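Local structure of TerD domain-containing protein (2QZ7) at residues V132-G135 / Y136-L139. The protein is of unknown function but belongs to the CAPAB/TerDEXZ family, is a homologue of the tellurium-resistance protein TerD and binds sodium ions. Numbering follows the deposited sequence.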
ATOM      1  N   VAL A 132      -6.424   1.458   7.384  1.00 46.01           N
ATOM      2  CA  VAL A 132      -5.142   1.423   8.038  1.00 45.51           C
ATOM      3  C   VAL A 132      -5.389   1.552   9.551  1.00 45.43           C
ATOM      4  O   VAL A 132      -6.075   2.472   9.996  1.00 45.58           O
ATOM      5  CB  VAL A 132      -4.254   2.593   7.515  1.00 46.00           C
ATOM      6  CG1 VAL A 132      -2.881   2.612   8.187  1.00 45.27           C
ATOM      7  CG2 VAL A 132      -4.125   2.472   6.007  1.00 47.29           C
ATOM      8  N   ALA A 133      -4.844   0.640  10.345  1.00 44.75           N
ATOM      9  CA  ALA A 133      -5.117   0.678  11.802  1.00 44.67           C
ATOM     10  C   ALA A 133      -3.929   0.248  12.615  1.00 44.97           C
ATOM     11  O   ALA A 133      -3.082  -0.494  12.121  1.00 45.15           O
ATOM     12  CB  ALA A 133      -6.283  -0.212  12.133  1.00 44.08           C
ATOM     13  N   GLU A 134      -3.880   0.700  13.874  1.00 44.20           N
ATOM     14  CA  GLU A 134      -3.003   0.081  14.856  1.00 44.85           C
ATOM     15  C   GLU A 134      -3.876  -0.717  15.835  1.00 44.39           C
ATOM     16  O   GLU A 134      -4.506  -0.137  16.737  1.00 43.31           O
ATOM     17  CB  GLU A 134      -2.134   1.104  15.619  1.00 45.46           C
ATOM     18  CG  GLU A 134      -1.085   0.378  16.464  1.00 46.79           C
ATOM     19  CD  GLU A 134      -0.310   1.223  17.493  1.00 49.31           C
ATOM     20  OE1 GLU A 134      -0.789   2.309  17.942  1.00 48.99           O
ATOM     21  OE2 GLU A 134       0.776   0.723  17.896  1.00 49.02           O
ATOM     22  N   GLY A 135      -3.936  -2.035  15.649  1.00 43.43           N
ATOM     23  CA  GLY A 135      -4.867  -2.836  16.433  1.00 42.83           C
ATOM     24  C   GLY A 135      -6.269  -2.299  16.231  1.00 43.25           C
ATOM     25  O   GLY A 135      -6.765  -2.205  15.091  1.00 43.96           O
ATOM     26  N   TYR A 136      -6.907  -1.939  17.331  1.00 43.49           N
ATOM     27  CA  TYR A 136      -8.226  -1.292  17.318  1.00 44.59           C
ATOM     28  C   TYR A 136      -8.287   0.242  17.124  1.00 45.83           C
ATOM     29  O   TYR A 136      -9.382   0.817  17.158  1.00 46.44           O
ATOM     30  CB  TYR A 136      -9.006  -1.685  18.574  1.00 43.40           C
ATOM     31  CG  TYR A 136      -9.201  -3.166  18.685  1.00 42.48           C
ATOM     32  CD1 TYR A 136     -10.166  -3.817  17.934  1.00 39.46           C
ATOM     33  CD2 TYR A 136      -8.408  -3.916  19.531  1.00 43.87           C
ATOM     34  CE1 TYR A 136     -10.330  -5.201  18.006  1.00 41.70           C
ATOM     35  CE2 TYR A 136      -8.574  -5.283  19.644  1.00 44.10           C
ATOM     36  CZ  TYR A 136      -9.527  -5.926  18.879  1.00 43.33           C
ATOM     37  OH  TYR A 136      -9.652  -7.284  19.018  1.00 41.88           O
ATOM     38  N   ARG A 137      -7.141   0.901  16.937  1.00 46.70           N
ATOM     39  CA  ARG A 137      -7.145   2.344  16.624  1.00 47.45           C
ATOM     40  C   ARG A 137      -7.139   2.583  15.113  1.00 47.36           C
ATOM     41  O   ARG A 137      -6.130   2.328  14.454  1.00 45.93           O
ATOM     42  CB  ARG A 137      -5.945   3.022  17.241  1.00 48.23           C
ATOM     43  CG  ARG A 137      -6.162   4.536  17.493  1.00 52.42           C
ATOM     44  CD  ARG A 137      -5.138   5.061  18.476  1.00 55.90           C
ATOM     45  NE  ARG A 137      -3.790   4.628  18.100  1.00 61.07           N
ATOM     46  CZ  ARG A 137      -3.003   5.252  17.220  1.00 63.66           C
ATOM     47  NH1 ARG A 137      -3.403   6.366  16.607  1.00 64.40           N
ATOM     48  NH2 ARG A 137      -1.803   4.754  16.954  1.00 64.19           N
ATOM     49  N   GLU A 138      -8.268   3.041  14.567  1.00 47.54           N
ATOM     50  CA  GLU A 138      -8.349   3.338  13.156  1.00 48.64           C
ATOM     51  C   GLU A 138      -7.452   4.524  12.797  1.00 47.87           C
ATOM     52  O   GLU A 138      -7.562   5.576  13.409  1.00 46.53           O
ATOM     53  CB  GLU A 138      -9.790   3.621  12.724  1.00 50.08           C
ATOM     54  CG  GLU A 138      -9.983   3.643  11.186  1.00 54.59           C
ATOM     55  CD  GLU A 138     -10.990   4.713  10.738  1.00 63.17           C
ATOM     56  OE1 GLU A 138     -12.214   4.522  10.941  1.00 66.73           O
ATOM     57  OE2 GLU A 138     -10.562   5.753  10.184  1.00 66.42           O
ATOM     58  N   LEU A 139      -6.588   4.346  11.796  1.00 46.91           N
ATOM     59  CA  LEU A 139      -5.733   5.451  11.315  1.00 46.55           C
ATOM     60  C   LEU A 139      -6.297   6.119  10.072  1.00 45.96           C
ATOM     61  O   LEU A 139      -6.351   7.337   9.976  1.00 45.43           O
ATOM     62  CB  LEU A 139      -4.287   4.985  11.094  1.00 45.72           C
ATOM     63  CG  LEU A 139      -3.524   4.498  12.335  1.00 46.66           C
ATOM     64  CD1 LEU A 139      -2.132   3.995  11.940  1.00 47.96           C
ATOM     65  CD2 LEU A 139      -3.415   5.604  13.390  1.00 44.23           C
TER
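Glu134 and Arg137 face each other as the hydrogen-bonded pair that closes a β-hairpin with a two-residue loop, with Gly135, at positive phi, and Tyr136 at the corners of a type II' turn and the two strand segments running antiparallel at 144°. Arg137 N reaches Glu134 O at 2.8 Å, coming from above the carbonyl plane, while Glu134 N returns a bond to Arg137 O. One step further from the turn, Ala133 and Glu138 form a non-hydrogen-bonded pair on the opposite face, the methyl CB of Ala133 lying 3.4 Å from Arg137 O.

The side chains of Glu134 and Arg137 rise from the same face and are joined across the strand pair by a salt bridge. Glu134 extends with CG anti to its backbone nitrogen (chi1 -171°), whereas Arg137 bends at chi3, which brings NH2 to within 2.8 Å of Glu134 OE1. The bond is nearly straight at the hydrogen (169°) and lies in the guanidinium plane, but it meets OE1 on the anti side and well out of the carboxylate plane, which stands almost perpendicular to the guanidinium. Glu134 OE2 accepts a bond from Lys24 N. Farther along, Leu139 N donates to Val132 O, and CG1 of Val132 packs 4.0 Å from Leu139 CB, both residues also touching Val26 of the adjacent strand. Val132 packs between the two sheets, against Val155 and Phe158.

Backbone bonds and apolar packing thus tie outermost strand 137-142 to strand 129-134. With one oxygen bonded to Arg137 and the other to Lys24 N, the Glu134 carboxylate links the hairpin end to the segment preceding strand 26-31 and is probably restrained in rotation.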